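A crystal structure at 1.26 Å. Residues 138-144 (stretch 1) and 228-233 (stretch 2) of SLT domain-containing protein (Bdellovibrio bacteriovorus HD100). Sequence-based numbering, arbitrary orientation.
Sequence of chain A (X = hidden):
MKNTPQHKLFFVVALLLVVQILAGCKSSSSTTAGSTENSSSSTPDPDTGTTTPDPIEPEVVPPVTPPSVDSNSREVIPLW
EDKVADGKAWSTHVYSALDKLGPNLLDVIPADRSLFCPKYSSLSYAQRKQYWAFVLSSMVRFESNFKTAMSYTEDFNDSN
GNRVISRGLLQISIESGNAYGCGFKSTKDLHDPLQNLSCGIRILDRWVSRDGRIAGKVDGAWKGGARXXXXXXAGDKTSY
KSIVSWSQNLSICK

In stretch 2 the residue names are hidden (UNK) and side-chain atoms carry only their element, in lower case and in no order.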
# COMPACT_ATOMS: atom_id res chain seq x y z
N SER A 138 -1.46 0.51 7.44
CA SER A 138 -2.76 1.17 7.58
C SER A 138 -3.72 0.74 6.46
O SER A 138 -4.95 0.61 6.68
CB SER A 138 -2.65 2.68 7.73
OG SER A 138 -2.28 3.34 6.54
N MET A 139 -3.18 0.56 5.24
CA MET A 139 -4.01 0.04 4.12
C MET A 139 -4.47 -1.40 4.42
O MET A 139 -5.65 -1.75 4.17
CB MET A 139 -3.22 0.13 2.81
CG MET A 139 -2.87 1.58 2.41
SD MET A 139 -1.51 1.67 1.17
CE MET A 139 -2.26 0.74 -0.17
N VAL A 140 -3.56 -2.24 4.92
CA VAL A 140 -3.91 -3.64 5.32
C VAL A 140 -5.03 -3.63 6.38
O VAL A 140 -5.97 -4.45 6.28
CB VAL A 140 -2.65 -4.39 5.79
CG1 VAL A 140 -3.04 -5.73 6.44
CG2 VAL A 140 -1.64 -4.60 4.65
N ARG A 141 -4.94 -2.73 7.36
CA ARG A 141 -5.96 -2.66 8.43
C ARG A 141 -7.36 -2.57 7.80
O ARG A 141 -8.28 -3.29 8.23
CB ARG A 141 -5.74 -1.44 9.35
CG ARG A 141 -6.90 -1.05 10.27
CD ARG A 141 -7.40 -2.08 11.25
NE ARG A 141 -8.59 -1.56 11.95
CZ ARG A 141 -9.85 -1.71 11.54
NH1 ARG A 141 -10.11 -2.33 10.40
NH2 ARG A 141 -10.83 -1.25 12.31
N PHE A 142 -7.52 -1.70 6.79
CA PHE A 142 -8.88 -1.44 6.22
C PHE A 142 -9.25 -2.38 5.07
O PHE A 142 -10.45 -2.55 4.81
CB PHE A 142 -9.07 0.05 5.88
CG PHE A 142 -9.15 0.92 7.12
CD1 PHE A 142 -10.24 0.83 7.98
CD2 PHE A 142 -8.07 1.69 7.51
CE1 PHE A 142 -10.28 1.58 9.15
CE2 PHE A 142 -8.11 2.44 8.67
CZ PHE A 142 -9.21 2.36 9.50
N GLU A 143 -8.26 -2.94 4.34
CA GLU A 143 -8.59 -3.89 3.27
C GLU A 143 -8.96 -5.28 3.82
O GLU A 143 -9.89 -5.91 3.31
CB GLU A 143 -7.44 -3.99 2.25
CG GLU A 143 -7.25 -2.76 1.39
CD GLU A 143 -8.38 -2.51 0.40
OE1 GLU A 143 -9.25 -3.43 0.22
OE2 GLU A 143 -8.36 -1.44 -0.28
N SER A 144 -8.18 -5.79 4.78
CA SER A 144 -8.33 -7.19 5.30
C SER A 144 -8.33 -7.35 6.84
O SER A 144 -8.42 -8.48 7.30
CB SER A 144 -7.22 -8.05 4.75
OG SER A 144 -5.95 -7.63 5.27
N UNK A 228 -5.45 2.27 -7.66
CA UNK A 228 -5.73 0.83 -7.40
C UNK A 228 -6.67 0.63 -6.20
O UNK A 228 -7.55 -0.24 -6.27
c UNK A 228 -4.64 -3.43 -8.70
c UNK A 228 -4.94 -2.26 -6.23
o UNK A 228 -5.27 -5.56 -7.77
c UNK A 228 -4.42 0.05 -7.17
c UNK A 228 -4.42 -2.08 -8.55
c UNK A 228 -5.04 -4.21 -7.63
c UNK A 228 -4.58 -1.45 -7.31
c UNK A 228 -5.17 -3.62 -6.37
N UNK A 229 -6.48 1.38 -5.10
CA UNK A 229 -7.15 1.07 -3.79
C UNK A 229 -8.22 2.11 -3.43
O UNK A 229 -7.94 3.31 -3.27
c UNK A 229 -3.87 -0.33 -3.10
c UNK A 229 -1.64 0.20 -3.84
c UNK A 229 -2.93 0.60 -3.61
c UNK A 229 -3.46 -1.68 -2.92
n UNK A 229 -4.55 -2.38 -2.46
c UNK A 229 -2.14 -2.09 -3.17
c UNK A 229 -5.25 -0.26 -2.69
c UNK A 229 -1.25 -1.13 -3.65
c UNK A 229 -6.13 0.95 -2.65
c UNK A 229 -5.60 -1.52 -2.30
N UNK A 230 -9.44 1.62 -3.18
CA UNK A 230 -10.57 2.47 -2.76
C UNK A 230 -10.32 3.16 -1.41
O UNK A 230 -10.77 4.29 -1.19
c UNK A 230 -11.84 1.64 -2.73
o UNK A 230 -11.80 0.68 -1.67
N UNK A 231 -9.55 2.51 -0.51
CA UNK A 231 -9.30 3.07 0.86
C UNK A 231 -8.44 4.34 0.78
O UNK A 231 -8.44 5.12 1.74
c UNK A 231 -9.67 0.88 2.08
c UNK A 231 -8.69 2.04 1.84
c UNK A 231 -7.28 1.58 1.46
N UNK A 232 -7.75 4.58 -0.35
CA UNK A 232 -6.93 5.80 -0.56
C UNK A 232 -7.71 6.90 -1.30
O UNK A 232 -7.15 7.99 -1.50
c UNK A 232 -3.38 4.33 -1.37
c UNK A 232 -4.61 4.62 -0.52
c UNK A 232 -5.62 5.46 -1.30
c UNK A 232 -4.20 5.28 0.80
N UNK A 233 -8.97 6.65 -1.69
CA UNK A 233 -9.82 7.63 -2.41
C UNK A 233 -10.58 8.52 -1.41
O UNK A 233 -11.36 8.02 -0.57
c UNK A 233 -10.78 6.88 -3.34
c UNK A 233 -10.07 6.17 -4.50
c UNK A 233 -10.67 4.39 -7.69
n UNK A 233 -9.83 3.98 -8.64
c UNK A 233 -10.99 5.52 -5.52
n UNK A 233 -10.20 4.81 -6.51
n UNK A 233 -11.97 4.41 -7.94
O HOH W 1 -9.64 -1.35 -3.11

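Position 228 opens the stretch with eight side-chain atoms: one carbon, then a ring of six carbons bearing a single oxygen. That is a phenol, so the residue is tyrosine. The side chain of Tyr228 is out of reach of stretch 1, and its hydroxyl is hydrogen-bonded elsewhere in the structure, so it takes no part in this contact.

Position 229 carries ten side-chain atoms, one carbon followed by fused five- and six-membered rings that hold eight carbons and one nitrogen. Its CA-to-CB bond points toward the helix of stretch 1. The methyl CE of Met139 sits over one face of the six-membered ring, while the carboxylate oxygen OE2 of Glu143 lies at the ring edge, near its plane. Fused rings with one nitrogen can only be tryptophan. In Trp229 the distance from Met139 CE to the centroid of the six-membered ring is 3.5 Å, 15° off the ring normal, a CH-pi contact over the face. Glu143 OE2 stands 3.4 Å from Trp229 CD1, a carbon; the indole nitrogen NE1 is satisfied elsewhere.

Position 230 has the smallest side chain here, one carbon and one oxygen. Its CA-to-CB bond points sideways, and the oxygen stays well off Glu143 OE2. This is serine, with Ser230 OG 4.3 Å from Glu143 OE2. Its backbone does more. A water donates to Glu143 OE2 at 3.1 Å and accepts from Ser230 N at 3.0 Å, so the carboxylate is tied to the main chain where a 3-10 segment, 230 to 232, begins.

At position 231 three carbons appear, one carrying the other two, and the CA-to-CB bond points toward the helix. One of the branch carbons rests against Phe142 CB and Glu143 OE2. Branching at the first carbon without oxygen means valine. Val231 CG1 packs 3.9 Å from Phe142 CB and lies 3.6 Å from Glu143 OE2. Val231 CA is 6.9 Å from Met139 CA, the closest pair of CA atoms across the stretches.

Position 232 has four carbons, forked at the second. The CA-to-CB bond runs sideways, but the end of the side chain comes nearer, bringing a terminal carbon close to Met139 CE. The fork makes it leucine, and Leu232 CD1 lies 3.9 Å from Met139 CE.

Position 233 has three carbons, a nitrogen, then a carbon carrying two more nitrogens: a guanidinium, hence arginine. The side chain of Arg233, extended beyond chi1, stays out of reach of stretch 1.

The contact buries 330 Å² with no direct hydrogen bond across it, and its rules are legible. The CA-to-CB bond of Met139 runs sideways, but with chi angles m, t and p the end of the side chain comes nearer, and its methyl meets both the indole face and Leu232. One turn along, Glu143 reaches the ring edge and Val231 with its carboxylate, and a water supplies the polar link. The turn's own bonds, Leu232 N to Trp229 O at 3.2 Å and Arg233 N to Ser230 O at 3.0 Å, help hold the compact backbone from which Trp229, Val231 and Leu232 meet the helix. Apolar packing around Met139 and Val231 is thus joined by a carboxylate at the edge of the indole, water-bridged to Ser230 N.

Stretch 2 228-233: YWSVLR
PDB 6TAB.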